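Local coordinates for protein enterochelin esterase (Salmonella enterica subsp. enterica serovar Typhimurium, PDB 3MGA) that probably hydrolyses the ester bonds of the siderophore enterobactin in its iron-loaded form, allowing the bacterium to use the captured iron, at residues 306-311 with 342-347; 201-206 with 231-236; 87-92 with 154-159. All blocks are in the same frame, centred on the assembly; numbering follows the deposited sequence.

Contact 1: residues 306-311 with 342-347; sequences FGCVLS and GLRIVL
Residues Cys308 to Ser311 pair in parallel with Arg344 to Leu347, joining two neighbouring strands in the buried mixed sheet of the esterase domain. The strand axes run 4.8 Å apart and only 5° from parallel, and helix 328-335 lies between them in the chain, making this a beta-alpha-beta unit. Four backbone bonds hold the register. Gly307 O accepts Arg344 N, and Arg344 O in turn accepts Val309 N at 3.0 Å. One step further on, Val346 N reaches Val309 O at 2.9 Å, and Ser311 N closes on Val346 O.

Side chains alternate between the two faces. On one, Leu310 and Val346 lie side by side and point the same way; the 3.3 Å modelled between Leu310 CD1 and Val346 CG1 is tighter than carbon-carbon contact normally allows and is doubtful in detail. Cys308 SG sits 4.1 Å from Arg344 CG, so the arginine offers its aliphatic stem to this apolar face, while its NE and NH2 bond to the carbonyls of Leu399 and Leu398 in helix 385-399. The other face carries Val309 and Ile345, which meet CB to CG2 at 4.2 Å, and both pack on Leu296 of helix 290-301. Beside them, Leu347 CD1 lies 3.8 Å from Ser311 CB. Before the strands begin, Leu343 CD2 lies 3.3 Å from Phe306 O.

Branched and other apolar side chains suit a central sheet clad by helices on both faces. The chemistry implies a division of labour: backbone bonds fix the register, and greasy side chains attach the sheet to its helices.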
# COMPACT_ATOMS: atom_id res chain seq x y z
N PHE A 306 -2.47 -10.20 20.23
CA PHE A 306 -2.74 -9.21 19.18
C PHE A 306 -4.25 -8.98 19.07
O PHE A 306 -4.95 -9.70 18.37
CB PHE A 306 -2.17 -9.69 17.84
CG PHE A 306 -0.75 -10.16 17.91
CD1 PHE A 306 0.29 -9.27 18.14
CD2 PHE A 306 -0.44 -11.51 17.74
CE1 PHE A 306 1.61 -9.70 18.20
CE2 PHE A 306 0.88 -11.95 17.80
CZ PHE A 306 1.90 -11.04 18.02
N GLY A 307 -4.73 -7.95 19.76
CA GLY A 307 -6.16 -7.63 19.77
C GLY A 307 -6.62 -6.66 18.71
O GLY A 307 -7.82 -6.54 18.47
N CYS A 308 -5.69 -5.96 18.08
CA CYS A 308 -6.02 -4.98 17.06
C CYS A 308 -5.40 -5.35 15.72
O CYS A 308 -4.19 -5.54 15.61
CB CYS A 308 -5.55 -3.59 17.50
SG CYS A 308 -6.16 -3.08 19.14
N VAL A 309 -6.24 -5.45 14.69
CA VAL A 309 -5.78 -5.79 13.36
C VAL A 309 -6.05 -4.63 12.39
O VAL A 309 -7.09 -3.96 12.47
CB VAL A 309 -6.48 -7.05 12.82
CG1 VAL A 309 -6.17 -7.25 11.35
CG2 VAL A 309 -6.09 -8.27 13.63
N LEU A 310 -5.07 -4.37 11.53
CA LEU A 310 -5.18 -3.36 10.50
C LEU A 310 -4.78 -4.01 9.18
O LEU A 310 -3.59 -4.17 8.88
CB LEU A 310 -4.32 -2.14 10.82
CG LEU A 310 -4.25 -1.05 9.73
CD1 LEU A 310 -5.62 -0.74 9.16
CD2 LEU A 310 -3.55 0.23 10.24
N SER A 311 -5.78 -4.42 8.41
CA SER A 311 -5.56 -5.03 7.11
C SER A 311 -5.93 -4.08 5.99
O SER A 311 -7.08 -3.65 5.87
CB SER A 311 -6.37 -6.31 6.95
OG SER A 311 -6.20 -6.83 5.64
N GLY A 342 -13.33 -10.14 20.66
CA GLY A 342 -12.64 -9.12 21.44
C GLY A 342 -11.68 -8.32 20.58
O GLY A 342 -11.05 -7.38 21.07
N LEU A 343 -11.57 -8.69 19.31
CA LEU A 343 -10.67 -8.01 18.38
C LEU A 343 -11.30 -6.75 17.83
O LEU A 343 -12.51 -6.67 17.65
CB LEU A 343 -10.32 -8.91 17.19
CG LEU A 343 -9.58 -10.23 17.41
CD1 LEU A 343 -9.36 -10.91 16.06
CD2 LEU A 343 -8.26 -10.00 18.12
N ARG A 344 -10.46 -5.75 17.56
CA ARG A 344 -10.91 -4.52 16.93
C ARG A 344 -10.25 -4.66 15.56
O ARG A 344 -9.04 -4.87 15.47
CB ARG A 344 -10.44 -3.27 17.68
CG ARG A 344 -10.25 -3.46 19.19
CD ARG A 344 -10.46 -2.20 20.05
NE ARG A 344 -10.45 -0.92 19.32
CZ ARG A 344 -11.54 -0.17 19.12
NH1 ARG A 344 -12.72 -0.53 19.63
NH2 ARG A 344 -11.46 0.97 18.44
N ILE A 345 -11.03 -4.59 14.49
CA ILE A 345 -10.47 -4.80 13.16
C ILE A 345 -10.79 -3.69 12.18
O ILE A 345 -11.94 -3.30 12.03
CB ILE A 345 -10.99 -6.13 12.56
CG1 ILE A 345 -10.77 -7.30 13.53
CG2 ILE A 345 -10.32 -6.42 11.25
CD1 ILE A 345 -11.27 -8.62 13.01
N VAL A 346 -9.74 -3.16 11.55
CA VAL A 346 -9.88 -2.16 10.51
C VAL A 346 -9.63 -2.96 9.23
O VAL A 346 -8.59 -3.59 9.07
CB VAL A 346 -8.86 -1.02 10.63
CG1 VAL A 346 -8.89 -0.15 9.36
CG2 VAL A 346 -9.13 -0.19 11.87
N LEU A 347 -10.62 -2.96 8.35
CA LEU A 347 -10.52 -3.73 7.13
C LEU A 347 -10.67 -2.75 5.98
O LEU A 347 -11.75 -2.20 5.75
CB LEU A 347 -11.61 -4.81 7.15
CG LEU A 347 -11.46 -6.04 6.26
CD1 LEU A 347 -10.14 -6.74 6.52
CD2 LEU A 347 -12.64 -6.98 6.50

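Contact 2: residues 201-206 with 231-236; sequences ERPLAI and LLPGAV
Pro203 and Val236 are joined by the first of two backbone hydrogen bonds: Val236 N donates to Pro203 O at 3.0 Å. Val236 O then accepts Ala205 N at 3.1 Å, so that Val236 holds segment 201-206 through both its amide and its carbonyl. Proline suits position 203, since the pairing uses its carbonyl and asks for no N-H.

The bonds bring Leu204 and Val236 into parallel register just where strands 204-207 and 236-240 begin. Helices 210-216 and 220-228 lie between these strands in the chain, a beta-alpha-beta crossover that places the later strand beside the earlier one in the mixed sheet, in keeping with the alpha/beta-hydrolase fold.

Apolar packing surrounds the pairing. The Pro203 ring serves as a small hub, its CG 3.8 Å from Pro233 CG and equally close to Ala235 CB. Leu204 CD1, turned out of line with CA by chi2 (65°), comes within 3.9 Å of Val236 CG1, and the two side chains cross obliquely. The proline ring also meets a polar atom, Pro203 CD lying 3.4 Å from Gly234 O.

Arg202 contributes carbon contacts too. Its extended chain crosses Val236 at about a right angle, CD approaching Val236 CG2 to 3.6 Å. The buried guanidinium is satisfied beyond this contact, by hydrogen bonds from NH2 to Gly195 O and from NH1 to Pro275 O.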
# COMPACT_ATOMS: atom_id res chain seq x y z
N GLU A 201 2.63 1.41 29.74
CA GLU A 201 1.25 1.57 29.24
C GLU A 201 1.24 1.80 27.73
O GLU A 201 0.22 1.61 27.07
CB GLU A 201 0.54 2.72 29.96
CG GLU A 201 0.42 2.52 31.48
CD GLU A 201 -0.48 1.34 31.86
OE1 GLU A 201 -1.34 0.94 31.06
OE2 GLU A 201 -0.32 0.83 32.99
N ARG A 202 2.38 2.22 27.18
CA ARG A 202 2.50 2.46 25.74
C ARG A 202 2.04 1.27 24.92
O ARG A 202 2.46 0.15 25.18
CB ARG A 202 3.94 2.61 25.34
CG ARG A 202 4.74 3.78 25.84
CD ARG A 202 6.17 3.36 25.58
NE ARG A 202 7.17 4.39 25.64
CZ ARG A 202 8.47 4.13 25.63
NH1 ARG A 202 8.91 2.88 25.60
NH2 ARG A 202 9.34 5.13 25.68
N PRO A 203 1.17 1.51 23.93
CA PRO A 203 0.77 0.41 23.08
C PRO A 203 1.89 0.06 22.09
O PRO A 203 2.64 0.95 21.66
CB PRO A 203 -0.41 0.99 22.31
CG PRO A 203 -0.15 2.44 22.28
CD PRO A 203 0.46 2.75 23.59
N LEU A 204 1.97 -1.22 21.74
CA LEU A 204 2.91 -1.73 20.76
C LEU A 204 2.14 -1.88 19.45
O LEU A 204 0.99 -2.34 19.45
CB LEU A 204 3.44 -3.11 21.15
CG LEU A 204 4.24 -3.84 20.06
CD1 LEU A 204 5.53 -3.08 19.72
CD2 LEU A 204 4.57 -5.27 20.48
N ALA A 205 2.78 -1.49 18.35
CA ALA A 205 2.19 -1.59 17.03
C ALA A 205 3.20 -2.25 16.11
O ALA A 205 4.32 -1.74 15.95
CB ALA A 205 1.80 -0.20 16.51
N ILE A 206 2.83 -3.38 15.53
CA ILE A 206 3.72 -4.07 14.62
C ILE A 206 3.35 -3.80 13.17
O ILE A 206 2.21 -4.02 12.74
CB ILE A 206 3.71 -5.58 14.85
CG1 ILE A 206 4.21 -5.90 16.26
CG2 ILE A 206 4.58 -6.28 13.82
CD1 ILE A 206 4.23 -7.39 16.57
N LEU A 231 -3.18 13.11 18.61
CA LEU A 231 -4.10 12.28 17.84
C LEU A 231 -3.68 10.80 17.87
O LEU A 231 -4.38 9.93 17.36
CB LEU A 231 -4.25 12.81 16.42
CG LEU A 231 -4.96 14.17 16.31
CD1 LEU A 231 -5.00 14.66 14.88
CD2 LEU A 231 -6.39 14.13 16.90
N LEU A 232 -2.52 10.53 18.46
CA LEU A 232 -2.02 9.17 18.67
C LEU A 232 -1.34 9.19 20.03
O LEU A 232 -0.80 10.21 20.43
CB LEU A 232 -1.01 8.71 17.60
CG LEU A 232 -1.43 8.38 16.17
CD1 LEU A 232 -0.18 8.08 15.34
CD2 LEU A 232 -2.40 7.19 16.07
N PRO A 233 -1.37 8.07 20.75
CA PRO A 233 -0.72 8.03 22.04
C PRO A 233 0.76 7.74 21.88
O PRO A 233 1.18 7.24 20.83
CB PRO A 233 -1.40 6.84 22.71
CG PRO A 233 -1.64 5.89 21.57
CD PRO A 233 -1.94 6.77 20.37
N GLY A 234 1.57 8.06 22.89
CA GLY A 234 2.98 7.74 22.83
C GLY A 234 3.03 6.22 22.72
O GLY A 234 2.44 5.53 23.54
N ALA A 235 3.71 5.71 21.71
CA ALA A 235 3.74 4.27 21.47
C ALA A 235 5.12 3.76 21.14
O ALA A 235 6.09 4.50 21.16
CB ALA A 235 2.78 3.93 20.31
N VAL A 236 5.17 2.45 20.87
CA VAL A 236 6.38 1.75 20.49
C VAL A 236 6.07 1.10 19.16
O VAL A 236 5.22 0.22 19.09
CB VAL A 236 6.75 0.64 21.51
CG1 VAL A 236 7.90 -0.25 20.99
CG2 VAL A 236 7.09 1.25 22.86

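Contact 3: residues 87-92 with 154-159; sequences LSANWR and MPDAPL
Met154, present as selenomethionine, lies against Leu87 to Trp91 and has more surface buried here than any other residue of the contact. Its backbone N donates to Trp91 O at 3.0 Å in a nearly straight bond, 171° at the hydrogen. The side chain leaves with CG anti to its own carbonyl carbon (chi1 -71°), which brings CG to 3.2 Å from Ser88 O and to the edge of the Trp91 indole, near the ring plane. Bends further along lead the flexible chain away from the turn, where it packs on Trp24 and Val34; a long, pliable apolar group suits this buried corner.

Arg92 is second in buried area. Its chain is bent at chi3 (53°), which turns NE out of line with the chain, and the guanidinium beyond meets Pro158, whose carbonyl oxygen lies at the edge of the flat group and accepts from both NH1 and NH2. The NH1 bond is weak. The 2.5 Å modelled between Arg92 NH2 and Pro158 O is too short to trust in detail. Ala157 CB lies over one face of the guanidinium, 3.6 Å from Arg92 NH1, a methyl small enough to let the arginine lie across it.

Ala89 comes third. Its carbonyl oxygen accepts a weak bond from Asp156 N, and its CB lies 3.7 Å from Asp156 OD2.

Ser88 to Trp91 and Met154 to Ala157 each form a type I beta turn. Following strands 80-87 and 148-153, they pack together at one end of the two antiparallel sheets, consistent with the immunoglobulin-like beta sandwich of E-set domains.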
# COMPACT_ATOMS: atom_id res chain seq x y z
N LEU A 87 -10.90 10.40 -14.13
CA LEU A 87 -10.62 9.96 -12.77
C LEU A 87 -11.63 10.57 -11.82
O LEU A 87 -12.08 11.70 -12.04
CB LEU A 87 -9.21 10.35 -12.35
CG LEU A 87 -8.08 9.66 -13.12
CD1 LEU A 87 -6.74 10.25 -12.75
CD2 LEU A 87 -8.10 8.14 -12.87
N SER A 88 -12.00 9.84 -10.78
CA SER A 88 -12.96 10.34 -9.80
C SER A 88 -12.34 11.43 -8.92
O SER A 88 -11.13 11.52 -8.77
CB SER A 88 -13.48 9.20 -8.93
OG SER A 88 -12.42 8.66 -8.16
N ALA A 89 -13.19 12.24 -8.31
CA ALA A 89 -12.74 13.36 -7.48
C ALA A 89 -11.97 12.98 -6.21
O ALA A 89 -11.13 13.74 -5.76
CB ALA A 89 -13.93 14.24 -7.13
N ASN A 90 -12.27 11.82 -5.65
CA ASN A 90 -11.65 11.37 -4.42
C ASN A 90 -10.43 10.46 -4.62
O ASN A 90 -9.81 10.02 -3.65
CB ASN A 90 -12.70 10.61 -3.60
CG ASN A 90 -13.90 11.48 -3.24
OD1 ASN A 90 -13.77 12.65 -2.89
ND2 ASN A 90 -15.09 10.88 -3.29
N TRP A 91 -10.07 10.22 -5.88
CA TRP A 91 -8.98 9.34 -6.23
C TRP A 91 -7.56 9.85 -5.95
O TRP A 91 -7.27 11.04 -6.01
CB TRP A 91 -9.08 8.97 -7.71
CG TRP A 91 -8.06 7.98 -8.16
CD1 TRP A 91 -8.17 6.63 -8.11
CD2 TRP A 91 -6.79 8.27 -8.75
NE1 TRP A 91 -7.04 6.05 -8.62
CE2 TRP A 91 -6.17 7.03 -9.02
CE3 TRP A 91 -6.10 9.45 -9.05
CZ2 TRP A 91 -4.90 6.94 -9.60
CZ3 TRP A 91 -4.84 9.35 -9.63
CH2 TRP A 91 -4.25 8.11 -9.89
N ARG A 92 -6.68 8.88 -5.68
CA ARG A 92 -5.27 9.10 -5.42
C ARG A 92 -4.55 7.83 -5.82
O ARG A 92 -5.05 6.73 -5.57
CB ARG A 92 -5.05 9.44 -3.95
CG ARG A 92 -3.61 9.43 -3.45
CD ARG A 92 -3.49 10.38 -2.23
NE ARG A 92 -4.47 10.04 -1.21
CZ ARG A 92 -4.95 10.86 -0.29
NH1 ARG A 92 -4.58 12.14 -0.23
NH2 ARG A 92 -5.84 10.40 0.57
N MSE A 154 -6.33 13.77 -6.85
CA MSE A 154 -7.41 14.66 -7.29
C MSE A 154 -7.74 15.56 -6.09
O MSE A 154 -7.42 15.21 -4.96
CB MSE A 154 -8.62 13.88 -7.78
CG MSE A 154 -8.42 13.18 -9.12
SE MSE A 154 -7.91 14.35 -10.62
CE MSE A 154 -5.97 14.37 -10.49
N PRO A 155 -8.37 16.72 -6.34
CA PRO A 155 -8.64 17.71 -5.30
C PRO A 155 -9.42 17.25 -4.08
O PRO A 155 -9.28 17.84 -3.02
CB PRO A 155 -9.44 18.78 -6.05
CG PRO A 155 -9.04 18.62 -7.47
CD PRO A 155 -8.89 17.16 -7.65
N ASP A 156 -10.22 16.20 -4.21
CA ASP A 156 -11.02 15.73 -3.09
C ASP A 156 -10.50 14.44 -2.46
O ASP A 156 -11.23 13.77 -1.73
CB ASP A 156 -12.48 15.61 -3.51
CG ASP A 156 -13.11 16.96 -3.83
OD1 ASP A 156 -12.83 17.94 -3.09
OD2 ASP A 156 -13.91 17.05 -4.78
N ALA A 157 -9.24 14.10 -2.73
CA ALA A 157 -8.62 12.94 -2.13
C ALA A 157 -8.61 13.22 -0.63
O ALA A 157 -8.23 14.32 -0.23
CB ALA A 157 -7.20 12.75 -2.64
N PRO A 158 -9.03 12.26 0.19
CA PRO A 158 -9.09 12.54 1.64
C PRO A 158 -7.73 12.84 2.26
O PRO A 158 -6.71 12.37 1.77
CB PRO A 158 -9.68 11.25 2.22
CG PRO A 158 -9.20 10.19 1.27
CD PRO A 158 -9.26 10.83 -0.10
N LEU A 159 -7.72 13.64 3.32
CA LEU A 159 -6.47 13.97 3.98
C LEU A 159 -5.79 12.69 4.51
O LEU A 159 -6.48 11.75 4.92
CB LEU A 159 -6.69 14.96 5.13
CG LEU A 159 -7.17 16.38 4.79
CD1 LEU A 159 -7.39 17.20 6.09
CD2 LEU A 159 -6.18 17.10 3.87

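Contacts 1 and 2 are both buried and belong to the same mixed sheet of the esterase domain; they touch where Phe306 CE1 meets Ile206 CD1 at 3.9 Å. Contact 1 is a fully developed parallel pairing, whereas contact 2 catches its strands only as they start, with Val236 packed by a leucine and an arginine stem beside the prolines of the entering loops. Contact 3 lies in the N-terminal domain, its centre about 27 Å and about 30 Å from those of contacts 1 and 2, and is only partly buried. Turns flanked by strand ends make the contact there, and an arginine bonds across it, unlike Arg344 and Arg202, whose guanidinium groups find hydrogen-bond partners outside their segments.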